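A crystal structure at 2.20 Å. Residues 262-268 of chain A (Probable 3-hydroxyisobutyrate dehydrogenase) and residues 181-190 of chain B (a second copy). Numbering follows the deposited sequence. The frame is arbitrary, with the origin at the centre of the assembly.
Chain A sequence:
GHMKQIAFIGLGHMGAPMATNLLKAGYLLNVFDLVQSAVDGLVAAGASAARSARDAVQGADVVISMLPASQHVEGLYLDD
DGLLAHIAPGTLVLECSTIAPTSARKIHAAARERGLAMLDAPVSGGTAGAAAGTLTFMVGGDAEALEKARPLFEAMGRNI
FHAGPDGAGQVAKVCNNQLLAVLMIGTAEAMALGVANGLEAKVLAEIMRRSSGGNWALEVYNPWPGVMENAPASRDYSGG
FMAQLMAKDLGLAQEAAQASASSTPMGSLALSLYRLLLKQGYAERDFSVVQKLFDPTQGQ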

# COMPACT_ATOMS: atom_id res chain seq x y z
N SER A 262 -1.45 12.62 -10.47
CA SER A 262 -1.42 11.22 -10.85
C SER A 262 -1.37 10.34 -9.58
O SER A 262 -0.63 10.63 -8.65
CB SER A 262 -0.21 10.93 -11.75
OG SER A 262 -0.22 11.77 -12.89
N SER A 263 -2.16 9.28 -9.56
CA SER A 263 -2.13 8.30 -8.49
C SER A 263 -1.03 7.26 -8.76
O SER A 263 -0.99 6.61 -9.82
CB SER A 263 -3.49 7.61 -8.37
OG SER A 263 -3.48 6.63 -7.35
N THR A 264 -0.13 7.10 -7.78
CA THR A 264 0.98 6.14 -7.88
C THR A 264 1.04 5.16 -6.69
O THR A 264 2.01 5.17 -5.90
CB THR A 264 2.31 6.86 -8.02
OG1 THR A 264 2.42 7.81 -6.94
CG2 THR A 264 2.37 7.55 -9.34
N PRO A 265 0.00 4.30 -6.55
CA PRO A 265 -0.04 3.45 -5.36
C PRO A 265 1.13 2.48 -5.24
O PRO A 265 1.61 2.24 -4.14
CB PRO A 265 -1.38 2.72 -5.46
CG PRO A 265 -1.80 2.83 -6.90
CD PRO A 265 -1.17 4.08 -7.44
N MSE A 266 1.60 1.96 -6.36
CA MSE A 266 2.71 1.01 -6.27
C MSE A 266 4.00 1.74 -6.00
O MSE A 266 4.72 1.38 -5.08
CB MSE A 266 2.82 0.10 -7.51
CG MSE A 266 1.49 -0.37 -8.04
SE MSE A 266 0.54 -1.59 -6.81
CE MSE A 266 2.08 -2.63 -6.45
N GLY A 267 4.30 2.77 -6.80
CA GLY A 267 5.50 3.63 -6.62
C GLY A 267 5.58 4.21 -5.20
O GLY A 267 6.58 4.02 -4.53
N SER A 268 4.52 4.92 -4.75
CA SER A 268 4.43 5.41 -3.35
C SER A 268 4.71 4.34 -2.28
O SER A 268 5.44 4.61 -1.33
CB SER A 268 3.03 6.00 -3.05
OG SER A 268 2.74 6.99 -4.02
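Chain B (181-190) AVLMIGTAEA

The carboxylate of E189(B) sits on the first turn of a chain A helix and takes hydrogen bonds from two successive backbone amides: M266(A) N donates to E189(B) OE1 at 3.0 Å (N-H...O angle 155°), and G267(A) N donates to E189(B) OE2 at 2.7 Å (148°). Both amides lie in the first turn, where backbone NH groups have no carbonyl one turn earlier within the helix to bind, so the two oxygens of one side chain from the other copy satisfy them as a pair. The glutamate is extended at chi2 (179°), and its chi1 of 95° lies between the usual wells. The ring of P265(A) packs against the same carboxylate, with P265(A) CD 3.2 Å from E189(B) OE1; proline N has no hydrogen to share. T264(A) occupies the N-cap position but makes no capping bond with its side chain; T264(A) CB stays 4.1 Å from E189(B) OE2. Its carbonyl serves the helix that follows, T264(A) O accepting from S268(A) N at 2.8 Å and from S268(A) OG at 2.7 Å. At G267(A) there is little spare room: an ideal CB there would lie 3.1 Å from E189(B) OE2.

One water joins the backbones beside this contact, donating to E189(B) O at 2.9 Å and to S263(A) O at 2.8 Å.

Chain B is helical throughout 181-190, with i to i+4 bonds such as E189(B) N to I185(B) O at 2.9 Å. Chain A is extended at S262(A) and S263(A), bending at T264(A) (psi 66°) and helical from P265(A). As chain A numbers rise, chain B numbers fall: T264(A) CA lies 5.9 Å from E189(B) CA, and M266(A) CA lies 6.0 Å from G186(B) CA, three residues, nearly one helical turn, earlier in chain B. The loop runs roughly against the chain B helix, and from T264(A) to S268(A) the chain turns across it.

Beyond the carboxylate the packing is apolar and centres on M266(A), a selenomethionine whose side chain, m at all three chi angles, fits as a knob among V182(B), I185(B), G186(B) and E189(B). M266(A) CG meets I185(B) CG2 at 3.6 Å, and M266(A) CE reaches V182(B) CG1 at 4.3 Å. G186(B), without a side chain, contributes backbone to this hole, with M266(A) CG 4.1 Å from G186(B) N. The remaining chain B residues, among them L183(B) and T187(B), make no contact with this stretch. The two stretches bury 326 Å² in all, most of it on E189(B) and M266(A).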

# COMPACT_ATOMS: atom_id res chain seq x y z
N ALA B 181 0.65 -9.14 -11.78
CA ALA B 181 -0.32 -8.16 -11.40
C ALA B 181 0.41 -6.91 -10.98
O ALA B 181 0.05 -5.80 -11.34
CB ALA B 181 -1.21 -8.68 -10.24
N VAL B 182 1.46 -7.09 -10.18
CA VAL B 182 2.30 -5.97 -9.74
C VAL B 182 2.92 -5.26 -10.92
O VAL B 182 2.88 -4.03 -10.98
CB VAL B 182 3.39 -6.52 -8.82
CG1 VAL B 182 4.52 -5.51 -8.59
CG2 VAL B 182 2.73 -7.04 -7.52
N LEU B 183 3.49 -6.01 -11.89
CA LEU B 183 4.12 -5.29 -13.00
C LEU B 183 3.11 -4.60 -13.91
O LEU B 183 3.43 -3.56 -14.51
CB LEU B 183 5.14 -6.14 -13.79
CG LEU B 183 4.67 -7.38 -14.45
CD1 LEU B 183 4.12 -6.98 -15.84
CD2 LEU B 183 5.87 -8.38 -14.54
N MSE B 184 1.92 -5.17 -13.99
CA MSE B 184 0.84 -4.58 -14.78
C MSE B 184 0.32 -3.26 -14.16
O MSE B 184 0.11 -2.25 -14.85
CB MSE B 184 -0.30 -5.58 -15.04
CG MSE B 184 -1.47 -4.96 -15.82
SE MSE B 184 -0.97 -4.46 -17.67
CE MSE B 184 -0.92 -6.18 -18.53
N ILE B 185 0.13 -3.25 -12.86
CA ILE B 185 -0.31 -1.99 -12.24
C ILE B 185 0.82 -0.98 -12.26
O ILE B 185 0.60 0.20 -12.58
CB ILE B 185 -0.84 -2.22 -10.81
CG1 ILE B 185 -1.96 -3.27 -10.87
CG2 ILE B 185 -1.38 -0.90 -10.21
CD1 ILE B 185 -2.62 -3.55 -9.51
N GLY B 186 2.03 -1.44 -11.94
CA GLY B 186 3.22 -0.62 -12.06
C GLY B 186 3.25 0.03 -13.44
O GLY B 186 3.43 1.24 -13.55
N THR B 187 3.07 -0.75 -14.49
CA THR B 187 3.14 -0.24 -15.86
C THR B 187 2.02 0.79 -16.18
O THR B 187 2.28 1.88 -16.72
CB THR B 187 3.21 -1.41 -16.91
OG1 THR B 187 4.34 -2.28 -16.61
CG2 THR B 187 3.37 -0.84 -18.34
N ALA B 188 0.80 0.47 -15.79
CA ALA B 188 -0.34 1.35 -16.03
C ALA B 188 -0.16 2.69 -15.31
O ALA B 188 -0.52 3.75 -15.85
CB ALA B 188 -1.60 0.66 -15.54
N GLU B 189 0.37 2.65 -14.10
CA GLU B 189 0.54 3.86 -13.32
C GLU B 189 1.69 4.71 -13.88
O GLU B 189 1.64 5.95 -13.84
CB GLU B 189 0.75 3.53 -11.83
CG GLU B 189 2.18 3.46 -11.38
CD GLU B 189 2.31 3.14 -9.85
OE1 GLU B 189 1.28 2.88 -9.19
OE2 GLU B 189 3.46 3.18 -9.34
N ALA B 190 2.73 4.03 -14.37
CA ALA B 190 3.89 4.72 -14.97
C ALA B 190 3.46 5.39 -16.28
O ALA B 190 3.77 6.56 -16.50
CB ALA B 190 5.04 3.76 -15.21
O HOH W 1 -0.41 7.48 -12.47